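PDB 4OXI: enterobactin synthetase component F-related protein from Vibrio cholerae serotype O1, which probably uses ATP to activate glycine as glycyl-adenylate, in a lipopolysaccharide-modification pathway that gives resistance to antimicrobial peptides. Local coordinates for residues A58-N63 and E202-K207; M81-L86 and I196-V201. All blocks are in the same frame, centred on the assembly; numbering follows the deposited sequence.

Contact 1: residues A58-N63 and E202-K207; sequences AAIQAN and ELLVVK
Gln-61 reaches from the last turn of helix 51-62 across to residues 202-205 of the loop, and its amide does most of the touching. From CB the chain leaves with CG anti to the carbonyl carbon (chi1 -68°) and runs on fully extended through CD, which carries the amide across the gap between the backbones. CD comes within 4.1 Å of Val-205 CG2. Beyond it the amide forks: OE1 lies 3.7 Å from that same methyl, Val-205 CG2, while NE2 sits 3.2 Å from Glu-202 O and 4.0 Å from Leu-204 CB. NE2 also probably hydrogen-bonds to O of Val-201, the residue before Glu-202, though the two atoms are modelled very close.

This is packing in the N-terminal part of an AMP-binding, adenylate-forming fold, where the long loop between strands 190-193 and 216-222 passes the C-terminal end of helix 51-62. On the buried side, Ile-60 and Leu-204 cross at about a right angle. The branch methyl CG2 of Ile-60 meets Leu-204 CD1 at 3.7 Å, and the same leucine methyl is 4.0 Å from Ile-60 CD1. Helix 78-95 backs this pair, with Thr-82 against Ile-60 and Leu-86 against Leu-204. Arg-64 also joins the two segments, taking Gln-61 O with NE and forming a salt bridge to Glu-202 OE1 with NH1. Asn-63, where the helix ends, turns its amide back so that ND2 donates to Ala-59 O at 2.9 Å, in the carbonyl plane and on a lone pair.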
ATOM      1  N   ALA A  58       7.911 -22.460  -7.432  1.00 28.51           N
ATOM      2  CA  ALA A  58       7.749 -23.204  -8.685  1.00 35.39           C
ATOM      3  C   ALA A  58       7.705 -22.264  -9.891  1.00 32.69           C
ATOM      4  O   ALA A  58       8.331 -22.538 -10.908  1.00 31.83           O
ATOM      5  CB  ALA A  58       6.490 -24.082  -8.639  1.00 25.82           C
ATOM      6  N   ALA A  59       6.961 -21.163  -9.767  1.00 29.34           N
ATOM      7  CA  ALA A  59       6.864 -20.160 -10.828  1.00 27.24           C
ATOM      8  C   ALA A  59       8.225 -19.594 -11.230  1.00 30.22           C
ATOM      9  O   ALA A  59       8.488 -19.367 -12.412  1.00 29.06           O
ATOM     10  CB  ALA A  59       5.921 -19.034 -10.411  1.00 28.52           C
ATOM     11  N   ILE A  60       9.087 -19.368 -10.244  1.00 29.13           N
ATOM     12  CA  ILE A  60      10.427 -18.868 -10.507  1.00 31.38           C
ATOM     13  C   ILE A  60      11.213 -19.881 -11.344  1.00 35.50           C
ATOM     14  O   ILE A  60      11.880 -19.514 -12.314  1.00 32.37           O
ATOM     15  CB  ILE A  60      11.179 -18.571  -9.193  1.00 29.57           C
ATOM     16  CG1 ILE A  60      10.505 -17.413  -8.454  1.00 31.47           C
ATOM     17  CG2 ILE A  60      12.634 -18.245  -9.462  1.00 26.96           C
ATOM     18  CD1 ILE A  60      11.089 -17.149  -7.081  1.00 27.62           C
ATOM     19  N   GLN A  61      11.108 -21.153 -10.976  1.00 33.61           N
ATOM     20  CA  GLN A  61      11.813 -22.220 -11.682  1.00 37.51           C
ATOM     21  C   GLN A  61      11.281 -22.395 -13.093  1.00 32.17           C
ATOM     22  O   GLN A  61      12.046 -22.480 -14.049  1.00 37.92           O
ATOM     23  CB  GLN A  61      11.659 -23.545 -10.934  1.00 39.35           C
ATOM     24  CG  GLN A  61      12.357 -23.600  -9.591  1.00 44.04           C
ATOM     25  CD  GLN A  61      12.143 -24.936  -8.871  1.00 53.73           C
ATOM     26  OE1 GLN A  61      11.013 -25.422  -8.761  1.00 50.59           O
ATOM     27  NE2 GLN A  61      13.228 -25.532  -8.382  1.00 51.34           N
ATOM     28  N   ALA A  62       9.961 -22.465 -13.209  1.00 29.55           N
ATOM     29  CA  ALA A  62       9.322 -22.698 -14.490  1.00 28.84           C
ATOM     30  C   ALA A  62       9.576 -21.559 -15.477  1.00 33.57           C
ATOM     31  O   ALA A  62       9.526 -21.764 -16.683  1.00 34.37           O
ATOM     32  CB  ALA A  62       7.829 -22.908 -14.299  1.00 24.41           C
ATOM     33  N   ASN A  63       9.834 -20.354 -14.976  1.00 30.87           N
ATOM     34  CA  ASN A  63      10.014 -19.215 -15.875  1.00 28.08           C
ATOM     35  C   ASN A  63      11.371 -18.542 -15.742  1.00 28.40           C
ATOM     36  O   ASN A  63      11.494 -17.347 -16.000  1.00 30.64           O
ATOM     37  CB  ASN A  63       8.899 -18.191 -15.679  1.00 27.09           C
ATOM     38  CG  ASN A  63       7.520 -18.784 -15.894  1.00 29.16           C
ATOM     39  OD1 ASN A  63       7.054 -18.890 -17.024  1.00 34.65           O
ATOM     40  ND2 ASN A  63       6.850 -19.159 -14.802  1.00 28.92           N
ATOM     41  N   GLU A 202      17.035 -24.896  -9.538  1.00 56.26           N
ATOM     42  CA  GLU A 202      16.596 -26.281  -9.315  1.00 60.80           C
ATOM     43  C   GLU A 202      16.530 -26.567  -7.813  1.00 57.24           C
ATOM     44  O   GLU A 202      15.701 -27.353  -7.350  1.00 58.99           O
ATOM     45  CB  GLU A 202      17.544 -27.278 -10.003  1.00 57.26           C
ATOM     46  CG  GLU A 202      17.631 -27.139 -11.529  1.00 58.51           C
ATOM     47  CD  GLU A 202      16.477 -27.817 -12.257  1.00 69.53           C
ATOM     48  OE1 GLU A 202      16.062 -27.323 -13.332  1.00 63.04           O
ATOM     49  OE2 GLU A 202      15.992 -28.858 -11.761  1.00 79.06           O
ATOM     50  N   LEU A 203      17.399 -25.891  -7.066  1.00 59.67           N
ATOM     51  CA  LEU A 203      17.557 -26.095  -5.627  1.00 62.31           C
ATOM     52  C   LEU A 203      16.604 -25.255  -4.784  1.00 61.21           C
ATOM     53  O   LEU A 203      16.537 -25.433  -3.567  1.00 65.08           O
ATOM     54  CB  LEU A 203      18.998 -25.767  -5.214  1.00 64.60           C
ATOM     55  CG  LEU A 203      20.057 -26.876  -5.235  1.00 68.03           C
ATOM     56  CD1 LEU A 203      19.938 -27.755  -6.478  1.00 60.88           C
ATOM     57  CD2 LEU A 203      21.455 -26.267  -5.132  1.00 67.01           C
ATOM     58  N   LEU A 204      15.889 -24.336  -5.431  1.00 56.99           N
ATOM     59  CA  LEU A 204      15.017 -23.380  -4.744  1.00 52.42           C
ATOM     60  C   LEU A 204      14.115 -23.982  -3.660  1.00 59.90           C
ATOM     61  O   LEU A 204      14.046 -23.463  -2.538  1.00 65.06           O
ATOM     62  CB  LEU A 204      14.150 -22.626  -5.756  1.00 50.28           C
ATOM     63  CG  LEU A 204      14.570 -21.216  -6.161  1.00 45.36           C
ATOM     64  CD1 LEU A 204      13.358 -20.449  -6.618  1.00 42.13           C
ATOM     65  CD2 LEU A 204      15.219 -20.508  -5.004  1.00 41.09           C
ATOM     66  N   VAL A 205      13.425 -25.068  -3.988  1.00 57.90           N
ATOM     67  CA  VAL A 205      12.430 -25.639  -3.077  1.00 61.87           C
ATOM     68  C   VAL A 205      13.008 -26.260  -1.787  1.00 63.57           C
ATOM     69  O   VAL A 205      12.314 -26.352  -0.775  1.00 65.16           O
ATOM     70  CB  VAL A 205      11.511 -26.637  -3.817  1.00 63.00           C
ATOM     71  CG1 VAL A 205      10.341 -27.057  -2.937  1.00 59.68           C
ATOM     72  CG2 VAL A 205      10.993 -26.007  -5.100  1.00 56.31           C
ATOM     73  N   VAL A 206      14.277 -26.660  -1.806  1.00 63.62           N
ATOM     74  CA  VAL A 206      14.895 -27.233  -0.607  1.00 66.46           C
ATOM     75  C   VAL A 206      15.866 -26.289   0.105  1.00 63.80           C
ATOM     76  O   VAL A 206      16.112 -26.442   1.301  1.00 72.70           O
ATOM     77  CB  VAL A 206      15.602 -28.584  -0.890  1.00 68.79           C
ATOM     78  CG1 VAL A 206      14.576 -29.665  -1.206  1.00 63.67           C
ATOM     79  CG2 VAL A 206      16.630 -28.441  -2.014  1.00 63.72           C
ATOM     80  N   LYS A 207      16.408 -25.316  -0.622  1.00 66.73           N
ATOM     81  CA  LYS A 207      17.322 -24.332  -0.036  1.00 67.88           C
ATOM     82  C   LYS A 207      16.613 -23.382   0.942  1.00 66.88           C
ATOM     83  O   LYS A 207      17.254 -22.558   1.602  1.00 59.93           O
ATOM     84  CB  LYS A 207      18.034 -23.535  -1.132  1.00 64.46           C
ATOM     85  CG  LYS A 207      19.428 -24.049  -1.471  1.00 66.34           C
ATOM     86  CD  LYS A 207      20.465 -22.942  -1.282  1.00 65.48           C
ATOM     87  CE  LYS A 207      21.838 -23.352  -1.808  1.00 68.52           C
ATOM     88  NZ  LYS A 207      22.832 -22.236  -1.734  1.00 56.96           N
TER

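Contact 2: residues M81-L86 and I196-V201; sequences MTDMAL and ITEQDV
Helix 78-95, in the N-terminal part of this adenylate-forming fold, has an extended piece of loop, residues 196-201, laid across it, and Asp-83 and Gln-199 meet at the middle. The backbone N of Gln-199 donates to Asp-83 OD1 at 2.9 Å, with an N-H...O angle of 148°, coming in from well above the carboxylate plane. That oxygen also accepts from Gln-79 NE2, one helical turn earlier, and the same amide nitrogen reaches Gln-199 O, so Gln-79 and Asp-83 together hold the peptide groups around Gln-199. Ser-87 OG bonds to both Asp-83 O and Thr-197 N. Glu-198 runs alongside Asp-83, its OE1 5.2 Å from Asp-83 OD2; two like charges this near would probably disfavour each other slightly.

Apolar contacts flank the polar centre. Met-84 and Ile-196 lie side by side, with CG of the methionine 3.5 Å from Ile-196 CD1. Gln-199 CG lies 3.7 Å from Leu-86 CB, and the bend at chi2 (-76°) keeps CD over the same CB. At the other end of the loop piece, the methyl CG2 of Thr-82 packs 4.0 Å from Val-201 CG1.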
ATOM      1  N   MET A  81      16.892 -12.004 -11.462  1.00 25.19           N
ATOM      2  CA  MET A  81      16.303 -11.485 -10.223  1.00 24.07           C
ATOM      3  C   MET A  81      16.574 -12.453  -9.073  1.00 25.82           C
ATOM      4  O   MET A  81      16.814 -12.039  -7.934  1.00 22.29           O
ATOM      5  CB  MET A  81      14.790 -11.263 -10.380  1.00 20.92           C
ATOM      6  CG  MET A  81      14.418 -10.074 -11.270  1.00 17.66           C
ATOM      7  SD  MET A  81      15.075  -8.504 -10.638  1.00 23.73           S
ATOM      8  CE  MET A  81      14.299  -8.437  -9.013  1.00 20.50           C
ATOM      9  N   THR A  82      16.546 -13.748  -9.378  1.00 24.35           N
ATOM     10  CA  THR A  82      16.803 -14.763  -8.362  1.00 23.50           C
ATOM     11  C   THR A  82      18.243 -14.700  -7.856  1.00 25.56           C
ATOM     12  O   THR A  82      18.478 -14.822  -6.661  1.00 26.45           O
ATOM     13  CB  THR A  82      16.459 -16.156  -8.878  1.00 25.91           C
ATOM     14  OG1 THR A  82      15.053 -16.188  -9.185  1.00 27.32           O
ATOM     15  CG2 THR A  82      16.781 -17.218  -7.820  1.00 28.08           C
ATOM     16  N   ASP A  83      19.197 -14.468  -8.753  1.00 26.05           N
ATOM     17  CA  ASP A  83      20.593 -14.347  -8.349  1.00 27.14           C
ATOM     18  C   ASP A  83      20.771 -13.169  -7.391  1.00 27.98           C
ATOM     19  O   ASP A  83      21.469 -13.277  -6.387  1.00 28.22           O
ATOM     20  CB  ASP A  83      21.517 -14.128  -9.563  1.00 27.47           C
ATOM     21  CG  ASP A  83      21.559 -15.327 -10.521  1.00 36.17           C
ATOM     22  OD1 ASP A  83      21.183 -16.454 -10.121  1.00 36.07           O
ATOM     23  OD2 ASP A  83      21.990 -15.131 -11.685  1.00 39.86           O
ATOM     24  N   MET A  84      20.170 -12.030  -7.722  1.00 26.42           N
ATOM     25  CA  MET A  84      20.300 -10.857  -6.873  1.00 27.50           C
ATOM     26  C   MET A  84      19.590 -11.086  -5.539  1.00 23.92           C
ATOM     27  O   MET A  84      20.146 -10.810  -4.488  1.00 23.70           O
ATOM     28  CB  MET A  84      19.744  -9.622  -7.573  1.00 25.93           C
ATOM     29  CG  MET A  84      20.705  -9.032  -8.577  1.00 32.22           C
ATOM     30  SD  MET A  84      19.966  -7.664  -9.474  1.00 32.37           S
ATOM     31  CE  MET A  84      19.022  -8.532 -10.739  1.00 26.58           C
ATOM     32  N   ALA A  85      18.379 -11.623  -5.593  1.00 20.26           N
ATOM     33  CA  ALA A  85      17.573 -11.822  -4.396  1.00 20.61           C
ATOM     34  C   ALA A  85      18.222 -12.806  -3.413  1.00 23.63           C
ATOM     35  O   ALA A  85      18.397 -12.480  -2.241  1.00 24.85           O
ATOM     36  CB  ALA A  85      16.176 -12.271  -4.778  1.00 17.69           C
ATOM     37  N   LEU A  86      18.603 -13.992  -3.887  1.00 21.94           N
ATOM     38  CA  LEU A  86      19.254 -14.966  -3.017  1.00 21.76           C
ATOM     39  C   LEU A  86      20.665 -14.559  -2.590  1.00 24.17           C
ATOM     40  O   LEU A  86      21.142 -15.011  -1.551  1.00 25.33           O
ATOM     41  CB  LEU A  86      19.274 -16.366  -3.636  1.00 23.82           C
ATOM     42  CG  LEU A  86      17.925 -17.014  -3.922  1.00 27.65           C
ATOM     43  CD1 LEU A  86      18.138 -18.460  -4.375  1.00 28.32           C
ATOM     44  CD2 LEU A  86      17.024 -16.958  -2.697  1.00 24.92           C
ATOM     45  N   ILE A 196      26.944 -10.420  -6.419  1.00 28.30           N
ATOM     46  CA  ILE A 196      25.870 -11.207  -6.993  1.00 30.91           C
ATOM     47  C   ILE A 196      26.452 -12.536  -7.443  1.00 33.97           C
ATOM     48  O   ILE A 196      27.294 -12.577  -8.320  1.00 39.85           O
ATOM     49  CB  ILE A 196      25.221 -10.490  -8.193  1.00 32.38           C
ATOM     50  CG1 ILE A 196      24.670  -9.128  -7.782  1.00 37.51           C
ATOM     51  CG2 ILE A 196      24.094 -11.315  -8.784  1.00 30.60           C
ATOM     52  CD1 ILE A 196      24.160  -8.316  -8.967  1.00 44.98           C
ATOM     53  N   THR A 197      26.002 -13.616  -6.818  1.00 37.11           N
ATOM     54  CA  THR A 197      26.449 -14.964  -7.129  1.00 38.02           C
ATOM     55  C   THR A 197      25.357 -15.595  -7.970  1.00 36.54           C
ATOM     56  O   THR A 197      24.186 -15.281  -7.783  1.00 35.38           O
ATOM     57  CB  THR A 197      26.564 -15.802  -5.831  1.00 38.91           C
ATOM     58  OG1 THR A 197      27.333 -15.087  -4.859  1.00 44.37           O
ATOM     59  CG2 THR A 197      27.213 -17.156  -6.095  1.00 48.03           C
ATOM     60  N   GLU A 198      25.713 -16.491  -8.880  1.00 40.29           N
ATOM     61  CA  GLU A 198      24.690 -17.210  -9.633  1.00 42.50           C
ATOM     62  C   GLU A 198      24.065 -18.268  -8.735  1.00 37.32           C
ATOM     63  O   GLU A 198      24.755 -18.859  -7.919  1.00 39.51           O
ATOM     64  CB  GLU A 198      25.279 -17.813 -10.907  1.00 45.26           C
ATOM     65  CG  GLU A 198      25.774 -16.727 -11.876  1.00 58.88           C
ATOM     66  CD  GLU A 198      26.149 -17.252 -13.254  1.00 62.36           C
ATOM     67  OE1 GLU A 198      25.589 -18.286 -13.685  1.00 67.58           O
ATOM     68  OE2 GLU A 198      27.005 -16.615 -13.904  1.00 60.84           O
ATOM     69  N   GLN A 199      22.757 -18.473  -8.859  1.00 35.18           N
ATOM     70  CA  GLN A 199      22.027 -19.373  -7.961  1.00 38.84           C
ATOM     71  C   GLN A 199      21.285 -20.440  -8.756  1.00 42.31           C
ATOM     72  O   GLN A 199      20.700 -20.160  -9.799  1.00 44.10           O
ATOM     73  CB  GLN A 199      21.021 -18.596  -7.094  1.00 35.12           C
ATOM     74  CG  GLN A 199      21.587 -17.367  -6.361  1.00 32.39           C
ATOM     75  CD  GLN A 199      22.426 -17.734  -5.133  1.00 38.71           C
ATOM     76  OE1 GLN A 199      22.205 -18.772  -4.506  1.00 39.29           O
ATOM     77  NE2 GLN A 199      23.385 -16.871  -4.780  1.00 34.00           N
ATOM     78  N   ASP A 200      21.307 -21.667  -8.254  1.00 49.24           N
ATOM     79  CA  ASP A 200      20.675 -22.786  -8.936  1.00 48.76           C
ATOM     80  C   ASP A 200      19.203 -22.797  -8.572  1.00 51.86           C
ATOM     81  O   ASP A 200      18.847 -23.075  -7.426  1.00 50.58           O
ATOM     82  CB  ASP A 200      21.338 -24.105  -8.507  1.00 55.74           C
ATOM     83  CG  ASP A 200      20.954 -25.290  -9.399  1.00 62.01           C
ATOM     84  OD1 ASP A 200      19.938 -25.212 -10.130  1.00 58.63           O
ATOM     85  OD2 ASP A 200      21.676 -26.315  -9.356  1.00 64.45           O
ATOM     86  N   VAL A 201      18.349 -22.496  -9.548  1.00 50.02           N
ATOM     87  CA  VAL A 201      16.914 -22.458  -9.300  1.00 49.84           C
ATOM     88  C   VAL A 201      16.295 -23.854  -9.152  1.00 55.53           C
ATOM     89  O   VAL A 201      15.162 -23.976  -8.683  1.00 54.51           O
ATOM     90  CB  VAL A 201      16.159 -21.639 -10.364  1.00 43.27           C
ATOM     91  CG1 VAL A 201      16.726 -20.232 -10.434  1.00 44.37           C
ATOM     92  CG2 VAL A 201      16.227 -22.321 -11.713  1.00 42.77           C
TER

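The two contacts share one continuous piece of chain, 196-207, in the loop that follows strand 190-193, an outermost strand of the five-stranded parallel sheet. Its first half lies mainly on helix 78-95, its second half mainly on helix 51-62, and each also touches the other helix. Along the sequence the order is 58-63, 81-86, 196-201, 202-207, so both segments of contact 2 fall between those of contact 1. Their centres are about 11 Å apart, and the contacts adjoin directly. Together they fasten the loop over two neighbouring helices, well out from the chain's centre; the residues binding glycyl-adenosine-5'-phosphate all come later in the sequence.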